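Local coordinates for protein CysE, serine acetyltransferase (Brucella abortus, PDB 4HZC) that transfers the acetyl group of acetyl-coenzyme A to the hydroxyl of L-serine, giving O-acetylserine, the precursor used for cysteine biosynthesis, at residues E61-P66 and Q143-S148; L164-A169 and V184-G189. All coordinates share one frame; numbering follows the deposited sequence.

Contact 1 of 2, residues E61-P66 and Q143-S148. With MG (magnesium ion), chain O.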
loop_
_atom_site.group_PDB
_atom_site.type_symbol
_atom_site.label_atom_id
_atom_site.label_comp_id
_atom_site.label_asym_id
_atom_site.label_seq_id
_atom_site.Cartn_x
_atom_site.Cartn_y
_atom_site.Cartn_z
ATOM N N GLU A 61 8.024 1.686 -10.716
ATOM C CA GLU A 61 7.240 2.323 -9.645
ATOM C C GLU A 61 5.906 2.864 -10.149
ATOM O O GLU A 61 4.947 2.740 -9.460
ATOM C CB GLU A 61 8.034 3.514 -9.014
ATOM C CG GLU A 61 9.311 3.028 -8.318
ATOM C CD GLU A 61 8.988 2.049 -7.214
ATOM O OE1 GLU A 61 8.148 2.399 -6.351
ATOM O OE2 GLU A 61 9.475 0.878 -7.277
ATOM N N ARG A 62 5.832 3.381 -11.385
ATOM C CA ARG A 62 4.532 3.910 -11.905
ATOM C C ARG A 62 3.632 2.735 -12.206
ATOM O O ARG A 62 2.421 2.807 -12.035
ATOM C CB ARG A 62 4.759 4.722 -13.175
ATOM C CG ARG A 62 5.688 5.969 -12.910
ATOM C CD ARG A 62 5.395 7.042 -13.981
ATOM N NE ARG A 62 4.143 7.775 -13.740
ATOM C CZ ARG A 62 3.629 8.723 -14.517
ATOM N NH1 ARG A 62 4.254 9.109 -15.635
ATOM N NH2 ARG A 62 2.467 9.307 -14.176
ATOM N N LEU A 63 4.223 1.689 -12.773
ATOM C CA LEU A 63 3.411 0.516 -13.182
ATOM C C LEU A 63 3.136 -0.478 -12.037
ATOM O O LEU A 63 2.236 -1.319 -12.144
ATOM C CB LEU A 63 4.089 -0.203 -14.373
ATOM C CG LEU A 63 4.172 0.561 -15.718
ATOM C CD1 LEU A 63 4.939 -0.236 -16.686
ATOM C CD2 LEU A 63 2.755 0.940 -16.200
ATOM N N GLY A 64 3.947 -0.434 -10.976
ATOM C CA GLY A 64 3.816 -1.370 -9.840
ATOM C C GLY A 64 2.364 -1.359 -9.263
ATOM O O GLY A 64 1.685 -0.308 -9.175
ATOM N N HIS A 65 1.926 -2.535 -8.821
ATOM C CA HIS A 65 0.547 -2.741 -8.249
ATOM C C HIS A 65 0.598 -3.946 -7.327
ATOM O O HIS A 65 1.469 -4.801 -7.462
ATOM C CB HIS A 65 -0.434 -2.971 -9.416
ATOM C CG HIS A 65 -1.880 -2.906 -9.048
ATOM N ND1 HIS A 65 -2.574 -4.003 -8.680
ATOM C CD2 HIS A 65 -2.787 -1.826 -9.016
ATOM C CE1 HIS A 65 -3.850 -3.657 -8.389
ATOM N NE2 HIS A 65 -3.995 -2.333 -8.632
ATOM N N PRO A 66 -0.300 -4.023 -6.343
ATOM C CA PRO A 66 -0.439 -5.304 -5.600
ATOM C C PRO A 66 -0.573 -6.580 -6.480
ATOM O O PRO A 66 -0.073 -7.661 -6.103
ATOM C CB PRO A 66 -1.737 -5.089 -4.853
ATOM C CG PRO A 66 -1.741 -3.640 -4.602
ATOM C CD PRO A 66 -1.193 -2.965 -5.809
ATOM N N GLN A 143 1.014 -4.415 -21.225
ATOM C CA GLN A 143 0.132 -3.703 -22.153
ATOM C C GLN A 143 -1.125 -3.198 -21.462
ATOM O O GLN A 143 -1.486 -2.038 -21.590
ATOM C CB GLN A 143 -0.266 -4.557 -23.350
ATOM C CG GLN A 143 -1.355 -3.950 -24.228
ATOM C CD GLN A 143 -1.904 -4.889 -25.299
ATOM O OE1 GLN A 143 -1.836 -6.112 -25.179
ATOM N NE2 GLN A 143 -2.503 -4.318 -26.330
ATOM N N SER A 144 -1.723 -4.069 -20.666
ATOM C CA SER A 144 -2.921 -3.725 -19.872
ATOM C C SER A 144 -2.656 -2.656 -18.845
ATOM O O SER A 144 -3.455 -1.781 -18.639
ATOM C CB SER A 144 -3.462 -4.973 -19.148
ATOM O OG SER A 144 -4.566 -4.632 -18.330
ATOM N N ARG A 145 -1.525 -2.757 -18.147
ATOM C CA ARG A 145 -1.178 -1.749 -17.151
ATOM C C ARG A 145 -0.828 -0.385 -17.773
ATOM O O ARG A 145 -1.205 0.717 -17.248
ATOM C CB ARG A 145 -0.080 -2.357 -16.270
ATOM C CG ARG A 145 0.249 -1.697 -14.986
ATOM C CD ARG A 145 -0.811 -1.786 -13.902
ATOM N NE ARG A 145 -0.365 -0.869 -12.822
ATOM C CZ ARG A 145 -1.177 -0.112 -12.092
ATOM N NH1 ARG A 145 -2.513 -0.108 -12.328
ATOM N NH2 ARG A 145 -0.647 0.651 -11.137
ATOM N N SER A 146 -0.068 -0.411 -18.875
ATOM C CA SER A 146 0.254 0.830 -19.539
ATOM C C SER A 146 -1.044 1.551 -20.040
ATOM O O SER A 146 -1.179 2.764 -20.012
ATOM C CB SER A 146 1.188 0.532 -20.718
ATOM O OG SER A 146 1.464 1.716 -21.457
ATOM N N SER A 147 -1.988 0.768 -20.526
ATOM C CA SER A 147 -3.252 1.313 -21.013
ATOM C C SER A 147 -3.996 2.019 -19.931
ATOM O O SER A 147 -4.582 3.064 -20.170
ATOM C CB SER A 147 -4.116 0.201 -21.621
ATOM O OG SER A 147 -5.206 0.764 -22.305
ATOM N N SER A 148 -4.081 1.389 -18.766
ATOM C CA SER A 148 -4.724 1.944 -17.593
ATOM C C SER A 148 -4.018 3.132 -16.972
ATOM O O SER A 148 -4.663 4.113 -16.559
ATOM C CB SER A 148 -4.889 0.844 -16.534
ATOM O OG SER A 148 -5.538 1.387 -15.421
HETATM MG MG MG O . 7.836 4.669 -5.228
HETATM O O HOH W 1 8.648 3.765 -3.215
#

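Contact 2 of 2, residues L164-A169 and V184-G189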
loop_
_atom_site.group_PDB
_atom_site.type_symbol
_atom_site.label_atom_id
_atom_site.label_comp_id
_atom_site.label_asym_id
_atom_site.label_seq_id
_atom_site.Cartn_x
_atom_site.Cartn_y
_atom_site.Cartn_z
ATOM N N LEU A 164 11.740 8.081 -30.901
ATOM C CA LEU A 164 10.255 8.312 -30.906
ATOM C C LEU A 164 9.846 9.285 -29.852
ATOM O O LEU A 164 10.283 9.155 -28.680
ATOM C CB LEU A 164 9.517 6.975 -30.664
ATOM C CG LEU A 164 7.956 7.034 -30.637
ATOM C CD1 LEU A 164 7.362 7.586 -31.923
ATOM C CD2 LEU A 164 7.441 5.622 -30.354
ATOM N N PHE A 165 9.033 10.266 -30.237
ATOM C CA PHE A 165 8.579 11.298 -29.331
ATOM C C PHE A 165 7.051 11.127 -29.198
ATOM O O PHE A 165 6.318 11.357 -30.137
ATOM C CB PHE A 165 8.928 12.687 -29.868
ATOM C CG PHE A 165 8.370 13.849 -29.025
ATOM C CD1 PHE A 165 8.386 13.816 -27.632
ATOM C CD2 PHE A 165 7.926 15.017 -29.648
ATOM C CE1 PHE A 165 7.870 14.892 -26.885
ATOM C CE2 PHE A 165 7.440 16.134 -28.906
ATOM C CZ PHE A 165 7.413 16.056 -27.524
ATOM N N LEU A 166 6.606 10.716 -28.032
ATOM C CA LEU A 166 5.167 10.574 -27.787
ATOM C C LEU A 166 4.705 11.682 -26.849
ATOM O O LEU A 166 4.865 11.571 -25.634
ATOM C CB LEU A 166 4.926 9.167 -27.253
ATOM C CG LEU A 166 3.503 8.731 -26.949
ATOM C CD1 LEU A 166 2.562 8.880 -28.153
ATOM C CD2 LEU A 166 3.571 7.286 -26.399
ATOM N N ASP A 167 4.176 12.780 -27.422
ATOM C CA ASP A 167 3.886 14.039 -26.685
ATOM C C ASP A 167 2.452 14.011 -26.150
ATOM O O ASP A 167 1.547 13.690 -26.901
ATOM C CB ASP A 167 4.033 15.246 -27.636
ATOM C CG ASP A 167 4.026 16.599 -26.922
ATOM O OD1 ASP A 167 4.088 16.741 -25.658
ATOM O OD2 ASP A 167 4.014 17.560 -27.694
ATOM N N HIS A 168 2.291 14.298 -24.848
ATOM C CA HIS A 168 1.029 14.105 -24.131
ATOM C C HIS A 168 0.456 12.710 -24.031
ATOM O O HIS A 168 0.103 12.332 -22.938
ATOM C CB HIS A 168 -0.046 15.057 -24.655
ATOM C CG HIS A 168 0.463 16.481 -24.837
ATOM N ND1 HIS A 168 0.702 17.303 -23.790
ATOM C CD2 HIS A 168 0.780 17.203 -25.978
ATOM C CE1 HIS A 168 1.105 18.517 -24.246
ATOM N NE2 HIS A 168 1.163 18.444 -25.584
ATOM N N ALA A 169 0.342 11.989 -25.163
ATOM C CA ALA A 169 0.138 10.516 -25.243
ATOM C C ALA A 169 -1.316 10.047 -25.006
ATOM O O ALA A 169 -1.734 9.056 -25.578
ATOM C CB ALA A 169 1.049 9.731 -24.303
ATOM N N VAL A 184 10.114 9.477 -35.304
ATOM C CA VAL A 184 8.692 9.829 -35.473
ATOM C C VAL A 184 8.179 10.569 -34.220
ATOM O O VAL A 184 8.730 10.388 -33.152
ATOM C CB VAL A 184 7.838 8.581 -35.838
ATOM C CG1 VAL A 184 6.329 8.863 -35.830
ATOM C CG2 VAL A 184 8.247 8.051 -37.195
ATOM N N SER A 185 7.220 11.475 -34.394
ATOM C CA SER A 185 6.614 12.249 -33.303
ATOM C C SER A 185 5.145 12.006 -33.423
ATOM O O SER A 185 4.595 12.189 -34.475
ATOM C CB SER A 185 6.866 13.766 -33.449
ATOM O OG SER A 185 8.289 13.989 -33.351
ATOM N N ILE A 186 4.528 11.561 -32.319
ATOM C CA ILE A 186 3.104 11.221 -32.271
ATOM C C ILE A 186 2.457 11.946 -31.082
ATOM O O ILE A 186 3.007 11.968 -29.972
ATOM C CB ILE A 186 2.924 9.720 -32.125
ATOM C CG1 ILE A 186 3.755 8.933 -33.165
ATOM C CG2 ILE A 186 1.427 9.371 -32.065
ATOM C CD1 ILE A 186 3.626 7.411 -33.051
ATOM N N LEU A 187 1.330 12.582 -31.320
ATOM C CA LEU A 187 0.645 13.338 -30.282
ATOM C C LEU A 187 -0.411 12.491 -29.587
ATOM O O LEU A 187 -0.557 11.307 -29.902
ATOM C CB LEU A 187 0.048 14.609 -30.859
ATOM C CG LEU A 187 1.043 15.742 -30.546
ATOM C CD1 LEU A 187 2.094 15.798 -31.651
ATOM C CD2 LEU A 187 0.362 17.073 -30.386
ATOM N N HIS A 188 -1.161 13.098 -28.654
ATOM C CA HIS A 188 -2.198 12.369 -27.945
ATOM C C HIS A 188 -3.337 12.087 -28.875
ATOM O O HIS A 188 -3.453 12.716 -29.914
ATOM C CB HIS A 188 -2.690 13.193 -26.760
ATOM C CG HIS A 188 -3.062 14.580 -27.127
ATOM N ND1 HIS A 188 -2.147 15.499 -27.480
ATOM C CD2 HIS A 188 -4.315 15.202 -27.235
ATOM C CE1 HIS A 188 -2.762 16.646 -27.783
ATOM N NE2 HIS A 188 -4.089 16.459 -27.651
ATOM N N GLY A 189 -4.206 11.139 -28.492
ATOM C CA GLY A 189 -5.464 10.915 -29.180
ATOM C C GLY A 189 -5.275 10.169 -30.513
ATOM O O GLY A 189 -6.201 10.076 -31.301
HETATM O O HOH W 2 -1.825 9.245 -29.050
#

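Contact 1 of 2, residues E61-P66 and Q143-S148
Arg145 reaches out from helix 136-149 and binds backbone carbonyls where helix 51-63 ends. Its NE donates to Leu63 O at 2.7 Å, a fairly straight bond (160° at the hydrogen). The oxygen lies near the guanidinium plane, whereas the donor sits above the carbonyl plane. A second, weak bond runs from Arg145 NH2 to Gly64 O at 3.2 Å. Gly64 is the first residue to leave helical geometry, and the arginine thus bonds firmly to the last helical carbonyl and weakly to the next one. A positive group at the C-terminal end of a helix should also suit the helix dipole.

With CG anti to the backbone N (chi1 -166°), Arg145 CG passes Leu63 CD2 at 3.8 Å; the turn about CB–CG then brings NE to Leu63 O. His65 comes in over one face of the guanidinium, with CD2 3.7 Å from Arg145 NH1 and the two planes 62° apart; its ND1 accepts from Asp67 N. Away from the arginine, Glu61 OE1 binds a magnesium ion together with a water and Asp67 of a neighbouring subunit. The arrangement is a helix-helix junction, an arginine hydrogen-bonding to a helix C-terminus, within the helical N-terminal part of serine acetyltransferase.

Contact 2 of 2, residues L164-A169 and V184-G189
Leu164 and Val184 begin a parallel pairing that continues through Phe165 with Ser185 and Leu166 with Ile186. Phe165 N donates to Val184 O, Ile186 N to Phe165 O at 2.8 Å, and Asp167 N to Ile186 O, so the hydrogen bonds alternate between the two backbones.

Ile186 can be followed outward on the face it shares with Leu166. Its CB meets Leu166 CD1 at 4.1 Å, and the CG2 branch touches that same methyl. CG1, anti to the carbonyl carbon (chi1 -50°), turns instead to Leu164 CD1 at 4.0 Å, and the terminal CD1 ends against this methyl at 3.9 Å. Phe165 and Ser185 occupy the other face, with Ser185 OG at the edge of the ring, 3.9 Å from CD2.

Past the strands, the side chains of His168 and His188 run alongside each other in a common direction, their ring planes at 89°. His188 ND1 approaches His168 CB at 3.5 Å and is buried without a polar partner, while its NE2 bonds to Thr191 of a neighbouring subunit; His168 ND1 bonds to Asp153 of that subunit. Strand 172-174, from another face of the same left-handed beta-helix, meets Leu166 and Ile186 through Leu172, while helices 116-132 and 87-101 pack on Leu164, Leu166 and Phe165 from the N-terminal helical part.

How the contacts relate
The two contacts follow one another along the chain: contact 1 closes near the end of helix 136-149, before contact 2 opens at Leu164, just ahead of strand 165-166. Their centres are about 19 Å apart and their nearest atoms about 8 Å, so they do not meet directly. Contact 1 joins two helices of the N-terminal region, while contact 2 pairs strands in adjacent turns of the left-handed beta-helix, strand 165-166 being outermost in its sheet within this chain. Helix 116-132 bridges the two, packing on Leu63 and Ser146 in contact 1 and on Leu164 and Leu166 in contact 2. Both contacts also meet the same neighbouring subunit, so each part of the fold contributes to the six-chain assembly.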